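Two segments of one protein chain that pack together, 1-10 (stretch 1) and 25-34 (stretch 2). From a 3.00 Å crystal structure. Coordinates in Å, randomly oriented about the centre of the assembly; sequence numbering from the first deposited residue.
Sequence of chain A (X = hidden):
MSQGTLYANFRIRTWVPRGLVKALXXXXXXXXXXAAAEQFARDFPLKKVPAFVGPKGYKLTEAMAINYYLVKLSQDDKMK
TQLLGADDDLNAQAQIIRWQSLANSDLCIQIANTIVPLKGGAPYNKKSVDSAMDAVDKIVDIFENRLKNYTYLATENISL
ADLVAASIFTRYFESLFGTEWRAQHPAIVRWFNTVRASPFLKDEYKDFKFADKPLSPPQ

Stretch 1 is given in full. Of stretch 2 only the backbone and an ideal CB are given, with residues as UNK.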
HETATM    1  N   MSE A   1       8.426 -16.961 -17.316  1.00111.47           N
HETATM    2  CA  MSE A   1       7.376 -16.854 -16.253  1.00111.25           C
HETATM    3  C   MSE A   1       7.517 -18.017 -15.280  1.00107.40           C
HETATM    4  O   MSE A   1       6.566 -18.369 -14.581  1.00107.32           O
HETATM    5  CB  MSE A   1       5.972 -16.897 -16.882  1.00117.46           C
HETATM    6  CG  MSE A   1       5.793 -15.958 -18.070  1.00125.06           C
HETATM    7 SE   MSE A   1       6.422 -14.142 -17.670  1.00135.95          SE
HETATM    8  CE  MSE A   1       8.210 -14.272 -18.457  1.00133.03           C
ATOM      9  N   SER A   2       8.713 -18.598 -15.241  1.00102.13           N
ATOM     10  CA  SER A   2       9.012 -19.749 -14.395  1.00 96.71           C
ATOM     11  C   SER A   2       8.643 -19.627 -12.925  1.00 93.28           C
ATOM     12  O   SER A   2       8.209 -20.595 -12.300  1.00 91.73           O
ATOM     13  CB  SER A   2      10.500 -20.075 -14.489  1.00 97.08           C
ATOM     14  OG  SER A   2      11.280 -19.053 -13.897  1.00 95.60           O
ATOM     15  N   GLN A   3       8.823 -18.437 -12.372  1.00 88.99           N
ATOM     16  CA  GLN A   3       8.543 -18.210 -10.966  1.00 84.51           C
ATOM     17  C   GLN A   3       7.092 -18.059 -10.554  1.00 82.54           C
ATOM     18  O   GLN A   3       6.798 -17.884  -9.370  1.00 83.03           O
ATOM     19  CB  GLN A   3       9.329 -17.010 -10.487  1.00 83.43           C
ATOM     20  CG  GLN A   3      10.795 -17.291 -10.420  1.00 82.56           C
ATOM     21  CD  GLN A   3      11.478 -16.410  -9.419  1.00 82.58           C
ATOM     22  OE1 GLN A   3      11.517 -15.189  -9.581  1.00 83.18           O
ATOM     23  NE2 GLN A   3      12.015 -17.017  -8.359  1.00 82.31           N
ATOM     24  N   GLY A   4       6.178 -18.120 -11.517  1.00 78.92           N
ATOM     25  CA  GLY A   4       4.777 -18.006 -11.172  1.00 73.70           C
ATOM     26  C   GLY A   4       4.034 -16.851 -11.795  1.00 70.28           C
ATOM     27  O   GLY A   4       4.604 -16.023 -12.491  1.00 70.22           O
ATOM     28  N   THR A   5       2.743 -16.798 -11.514  1.00 67.47           N
ATOM     29  CA  THR A   5       1.885 -15.765 -12.052  1.00 65.00           C
ATOM     30  C   THR A   5       1.156 -14.971 -10.973  1.00 64.48           C
ATOM     31  O   THR A   5       0.687 -15.520  -9.981  1.00 64.86           O
ATOM     32  CB  THR A   5       0.855 -16.388 -12.976  1.00 64.38           C
ATOM     33  OG1 THR A   5       1.537 -17.092 -14.021  1.00 64.60           O
ATOM     34  CG2 THR A   5      -0.052 -15.321 -13.572  1.00 64.45           C
ATOM     35  N   LEU A   6       1.048 -13.667 -11.179  1.00 63.11           N
ATOM     36  CA  LEU A   6       0.372 -12.827 -10.219  1.00 61.55           C
ATOM     37  C   LEU A   6      -0.878 -12.200 -10.812  1.00 61.89           C
ATOM     38  O   LEU A   6      -0.796 -11.195 -11.501  1.00 61.81           O
ATOM     39  CB  LEU A   6       1.329 -11.735  -9.744  1.00 59.60           C
ATOM     40  CG  LEU A   6       0.737 -10.514  -9.022  1.00 58.35           C
ATOM     41  CD1 LEU A   6      -0.062 -10.941  -7.790  1.00 57.23           C
ATOM     42  CD2 LEU A   6       1.872  -9.570  -8.639  1.00 55.93           C
ATOM     43  N   TYR A   7      -2.037 -12.795 -10.559  1.00 63.02           N
ATOM     44  CA  TYR A   7      -3.286 -12.232 -11.061  1.00 63.86           C
ATOM     45  C   TYR A   7      -3.566 -10.974 -10.247  1.00 64.56           C
ATOM     46  O   TYR A   7      -3.826 -11.041  -9.047  1.00 64.93           O
ATOM     47  CB  TYR A   7      -4.446 -13.205 -10.870  1.00 64.41           C
ATOM     48  CG  TYR A   7      -4.395 -14.445 -11.728  1.00 64.84           C
ATOM     49  CD1 TYR A   7      -4.807 -14.414 -13.055  1.00 64.12           C
ATOM     50  CD2 TYR A   7      -3.955 -15.658 -11.201  1.00 65.29           C
ATOM     51  CE1 TYR A   7      -4.786 -15.563 -13.837  1.00 65.37           C
ATOM     52  CE2 TYR A   7      -3.929 -16.809 -11.975  1.00 66.00           C
ATOM     53  CZ  TYR A   7      -4.348 -16.755 -13.294  1.00 66.16           C
ATOM     54  OH  TYR A   7      -4.336 -17.893 -14.065  1.00 67.74           O
ATOM     55  N   ALA A   8      -3.512  -9.821 -10.896  1.00 66.45           N
ATOM     56  CA  ALA A   8      -3.756  -8.568 -10.202  1.00 67.69           C
ATOM     57  C   ALA A   8      -4.257  -7.479 -11.139  1.00 68.99           C
ATOM     58  O   ALA A   8      -3.670  -7.225 -12.188  1.00 69.65           O
ATOM     59  CB  ALA A   8      -2.488  -8.111  -9.519  1.00 67.44           C
ATOM     60  N   ASN A   9      -5.358  -6.848 -10.753  1.00 69.51           N
ATOM     61  CA  ASN A   9      -5.932  -5.768 -11.533  1.00 69.35           C
ATOM     62  C   ASN A   9      -5.252  -4.512 -11.034  1.00 70.34           C
ATOM     63  O   ASN A   9      -4.180  -4.575 -10.449  1.00 69.86           O
ATOM     64  CB  ASN A   9      -7.447  -5.664 -11.302  1.00 67.66           C
ATOM     65  CG  ASN A   9      -7.814  -5.158  -9.898  1.00 66.30           C
ATOM     66  OD1 ASN A   9      -7.013  -4.537  -9.202  1.00 65.66           O
ATOM     67  ND2 ASN A   9      -9.051  -5.408  -9.495  1.00 65.20           N
ATOM     68  N   PHE A  10      -5.881  -3.366 -11.240  1.00 72.82           N
ATOM     69  CA  PHE A  10      -5.296  -2.123 -10.777  1.00 74.69           C
ATOM     70  C   PHE A  10      -6.098  -1.497  -9.638  1.00 74.85           C
ATOM     71  O   PHE A  10      -6.875  -0.566  -9.822  1.00 73.97           O
ATOM     72  CB  PHE A  10      -5.152  -1.163 -11.954  1.00 76.38           C
ATOM     73  CG  PHE A  10      -4.067  -1.552 -12.924  1.00 77.55           C
ATOM     74  CD1 PHE A  10      -2.833  -0.905 -12.903  1.00 79.50           C
ATOM     75  CD2 PHE A  10      -4.272  -2.566 -13.861  1.00 78.87           C
ATOM     76  CE1 PHE A  10      -1.815  -1.256 -13.803  1.00 81.20           C
ATOM     77  CE2 PHE A  10      -3.265  -2.931 -14.767  1.00 79.68           C
ATOM     78  CZ  PHE A  10      -2.035  -2.273 -14.737  1.00 81.12           C
ATOM     79  N   UNK A  25      12.586  -7.460 -10.277  1.00 58.30           N
ATOM     80  CA  UNK A  25      12.805  -8.182 -11.518  1.00 58.46           C
ATOM     81  C   UNK A  25      12.437  -9.651 -11.348  1.00 58.22           C
ATOM     82  O   UNK A  25      13.099 -10.535 -11.890  1.00 57.66           O
ATOM     83  CB  UNK A  25      14.260  -8.043 -11.972  1.00 58.46           C
ATOM     84  N   UNK A  26      11.386  -9.909 -10.580  1.00 58.88           N
ATOM     85  CA  UNK A  26      10.950 -11.274 -10.364  1.00 59.41           C
ATOM     86  C   UNK A  26      10.470 -11.845 -11.693  1.00 60.33           C
ATOM     87  O   UNK A  26       9.900 -11.127 -12.518  1.00 60.13           O
ATOM     88  CB  UNK A  26       9.850 -11.341  -9.303  1.00 59.41           C
ATOM     89  N   UNK A  27      10.715 -13.130 -11.899  1.00 61.09           N
ATOM     90  CA  UNK A  27      10.303 -13.788 -13.121  1.00 62.52           C
ATOM     91  C   UNK A  27       8.844 -14.201 -12.996  1.00 61.68           C
ATOM     92  O   UNK A  27       8.443 -15.307 -13.374  1.00 62.27           O
ATOM     93  CB  UNK A  27      11.192 -14.997 -13.420  1.00 62.52           C
ATOM     94  N   UNK A  28       8.048 -13.294 -12.462  1.00 59.96           N
ATOM     95  CA  UNK A  28       6.644 -13.561 -12.251  1.00 58.29           C
ATOM     96  C   UNK A  28       5.783 -12.842 -13.280  1.00 58.29           C
ATOM     97  O   UNK A  28       5.984 -11.655 -13.549  1.00 59.10           O
ATOM     98  CB  UNK A  28       6.235 -13.149 -10.835  1.00 58.29           C
ATOM     99  N   UNK A  29       4.830 -13.573 -13.850  1.00 57.66           N
ATOM    100  CA  UNK A  29       3.902 -13.037 -14.838  1.00 56.64           C
ATOM    101  C   UNK A  29       2.795 -12.252 -14.169  1.00 55.23           C
ATOM    102  O   UNK A  29       2.126 -12.762 -13.273  1.00 55.90           O
ATOM    103  CB  UNK A  29       3.309 -14.163 -15.687  1.00 56.64           C
ATOM    104  N   UNK A  30       2.585 -11.017 -14.594  1.00 52.84           N
ATOM    105  CA  UNK A  30       1.521 -10.235 -13.995  1.00 51.27           C
ATOM    106  C   UNK A  30       0.409 -10.185 -15.017  1.00 51.99           C
ATOM    107  O   UNK A  30       0.649  -9.962 -16.190  1.00 53.25           O
ATOM    108  CB  UNK A  30       1.988  -8.836 -13.589  1.00 51.27           C
ATOM    109  N   UNK A  31      -0.815 -10.427 -14.580  1.00 53.52           N
ATOM    110  CA  UNK A  31      -1.940 -10.449 -15.499  1.00 54.91           C
ATOM    111  C   UNK A  31      -3.144  -9.921 -14.786  1.00 57.30           C
ATOM    112  O   UNK A  31      -3.199  -9.923 -13.557  1.00 56.88           O
ATOM    113  CB  UNK A  31      -2.201 -11.855 -16.043  1.00 54.91           C
ATOM    114  N   UNK A  32      -4.118  -9.467 -15.548  1.00 59.85           N
ATOM    115  CA  UNK A  32      -5.323  -8.972 -14.927  1.00 61.59           C
ATOM    116  C   UNK A  32      -6.404  -9.995 -15.221  1.00 62.71           C
ATOM    117  O   UNK A  32      -6.369 -10.655 -16.259  1.00 61.53           O
ATOM    118  CB  UNK A  32      -5.698  -7.577 -15.432  1.00 61.59           C
ATOM    119  N   UNK A  33      -7.362 -10.169 -14.299  1.00 65.18           N
ATOM    120  CA  UNK A  33      -8.426 -11.147 -14.543  1.00 67.80           C
ATOM    121  C   UNK A  33      -9.001 -11.069 -15.961  1.00 71.02           C
ATOM    122  O   UNK A  33      -9.187 -12.100 -16.630  1.00 71.14           O
ATOM    123  CB  UNK A  33      -9.552 -10.945 -13.527  1.00 67.80           C
ATOM    124  N   UNK A  34      -9.278  -9.838 -16.400  1.00 73.59           N
ATOM    125  CA  UNK A  34      -9.833  -9.564 -17.729  1.00 74.64           C
ATOM    126  C   UNK A  34      -8.920 -10.062 -18.836  1.00 74.40           C
ATOM    127  O   UNK A  34      -9.390 -10.443 -19.903  1.00 74.80           O
ATOM    128  CB  UNK A  34     -10.081  -8.064 -17.902  1.00 74.64           C
TER

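The two backbones run in parallel register: Thr5 CA is 4.4 Å from the CA of position 29, Leu6 CA 4.7 Å from the CA of position 30 and Tyr7 CA 5.0 Å from the CA of position 31. The N-to-C directions of the two strands differ by 18°.

Position 25 has phi/psi of 57/37, left-handed values that favour glycine or asparagine, and no atom of stretch 1 lies within 5.5 Å of its CB. Many polar residues would also serve. It is Lys25, whose side-chain end leads away from stretch 1.

At position 26 the CB points sideways, with Gln3 OE1 4.2 Å from it. Stretch 1 offers little else, so the choice is wide. The residue is Leu26; its CD2 comes 3.9 Å from Gln3 OE1.

Position 27 is the most informative. Its CB points toward stretch 1, 3.8 Å from Gln3 CG and 4.1 Å from Ser2 OG, with the chain's amino terminus beyond. A short acceptor, preferably negatively charged, fits: aspartate first, with asparagine or serine possible. Asp27 is found there. Its OD1 takes a hydrogen bond and salt bridge from Met1 N at 2.9 Å, and OD2 a weak hydrogen bond from Ser2 OG at 3.4 Å. The backbone contributes too: Asp27 N donates to Gln3 OE1 at 3.2 Å. Thus the carboxylate holds Met1 and, weakly, Ser2, while the main chain of Asp27 bonds Gln3.

Position 28 has its CB sideways, 3.7 Å from Gly4 O and 5.0 Å from Gln3 CB. The aliphatic atoms of Gln3 and Leu6 suit an apolar side chain such as valine, isoleucine or leucine. Val28, with chi1 t, sets CG2 3.9 Å from Gln3 CB and CG1 3.9 Å from Leu6 CB.

Position 29 shares a sheet face with Thr5. Its CB is 3.7 Å from Met1 SE and 3.8 Å from Thr5 OG1, so a chain with an aliphatic base would suit, whether ending polar or not. Lys29 is all t and carries its amine away from stretch 1. Lys29 N donates to Gly4 O at 2.8 Å, and Leu6 N to Lys29 O at 2.5 Å.

Position 30 turns to the face bearing Leu6, where extended phi/psi of -106/134 favour beta-branched residues. Val30 answers, its CG2 4.4 Å from Leu6 CD2, a loose apolar contact.

Position 31 returns to the face of Thr5 and Tyr7, its CB 4.8 Å from Thr5 CG2 and 4.7 Å from Tyr7 CD1. Valine, isoleucine or threonine would fit. Val31 places CG2 3.9 Å from Thr5 CG2, while Val31 N bonds Leu6 O at 3.2 Å and Ala8 N bonds Val31 O at 2.7 Å.

At position 32 the sideways CB lies 4.3 Å from Asn9 CA; small or beta-branched residues suit. Thr32 puts OG1 4.2 Å from Asn9 CA.

At position 33 the CB is sideways and clear of stretch 1, so many residues suit; phi of -45° is compatible with proline. Pro33 lays CD 4.1 Å from Asn9 N. At 34 stretch 1 again sets no preference; Asp34 does not contact it.

Stretch 2 (25-34) KLDVKVVTPD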
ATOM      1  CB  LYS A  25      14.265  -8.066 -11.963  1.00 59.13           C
ATOM      2  CG  LYS A  25      14.673  -6.698 -12.500  1.00 61.38           C
ATOM      3  CD  LYS A  25      15.712  -6.868 -13.613  1.00 64.04           C
ATOM      4  CE  LYS A  25      16.264  -5.539 -14.154  1.00 65.76           C
ATOM      5  NZ  LYS A  25      17.160  -5.751 -15.360  1.00 66.96           N
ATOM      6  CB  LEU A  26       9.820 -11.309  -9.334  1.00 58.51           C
ATOM      7  CG  LEU A  26      10.261 -10.892  -7.935  1.00 58.70           C
ATOM      8  CD1 LEU A  26       9.052 -10.807  -7.013  1.00 59.27           C
ATOM      9  CD2 LEU A  26      11.267 -11.900  -7.408  1.00 58.15           C
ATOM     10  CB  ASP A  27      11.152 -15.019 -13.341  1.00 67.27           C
ATOM     11  CG  ASP A  27      11.080 -15.524 -14.767  1.00 72.66           C
ATOM     12  OD1 ASP A  27       9.990 -15.438 -15.400  1.00 74.89           O
ATOM     13  OD2 ASP A  27      12.127 -16.016 -15.248  1.00 75.69           O
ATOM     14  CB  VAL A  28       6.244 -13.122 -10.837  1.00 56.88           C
ATOM     15  CG1 VAL A  28       4.789 -13.436 -10.579  1.00 57.34           C
ATOM     16  CG2 VAL A  28       7.152 -13.807  -9.833  1.00 56.97           C
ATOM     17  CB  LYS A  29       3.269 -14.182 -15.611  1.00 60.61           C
ATOM     18  CG  LYS A  29       2.044 -13.784 -16.436  1.00 62.10           C
ATOM     19  CD  LYS A  29       1.485 -15.005 -17.167  1.00 64.04           C
ATOM     20  CE  LYS A  29       0.437 -14.615 -18.201  1.00 66.18           C
ATOM     21  NZ  LYS A  29      -0.252 -15.807 -18.804  1.00 69.51           N
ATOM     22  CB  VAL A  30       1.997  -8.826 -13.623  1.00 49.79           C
ATOM     23  CG1 VAL A  30       0.916  -8.091 -12.840  1.00 50.63           C
ATOM     24  CG2 VAL A  30       3.256  -8.926 -12.788  1.00 50.03           C
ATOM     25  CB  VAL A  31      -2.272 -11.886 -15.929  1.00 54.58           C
ATOM     26  CG1 VAL A  31      -3.210 -11.879 -17.106  1.00 53.05           C
ATOM     27  CG2 VAL A  31      -0.998 -12.628 -16.246  1.00 57.57           C
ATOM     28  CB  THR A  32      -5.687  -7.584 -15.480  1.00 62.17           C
ATOM     29  OG1 THR A  32      -7.072  -7.314 -15.250  1.00 63.43           O
ATOM     30  CG2 THR A  32      -5.381  -7.508 -16.969  1.00 63.78           C
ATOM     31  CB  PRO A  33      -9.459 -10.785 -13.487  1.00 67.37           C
ATOM     32  CG  PRO A  33      -8.614 -10.340 -12.350  1.00 65.82           C
ATOM     33  CD  PRO A  33      -7.580  -9.468 -13.019  1.00 65.35           C
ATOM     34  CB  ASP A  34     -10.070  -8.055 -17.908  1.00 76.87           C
ATOM     35  CG  ASP A  34     -11.048  -7.487 -16.875  1.00 79.44           C
ATOM     36  OD1 ASP A  34     -10.810  -7.718 -15.662  1.00 80.03           O
ATOM     37  OD2 ASP A  34     -12.045  -6.811 -17.263  1.00 79.27           O
TER
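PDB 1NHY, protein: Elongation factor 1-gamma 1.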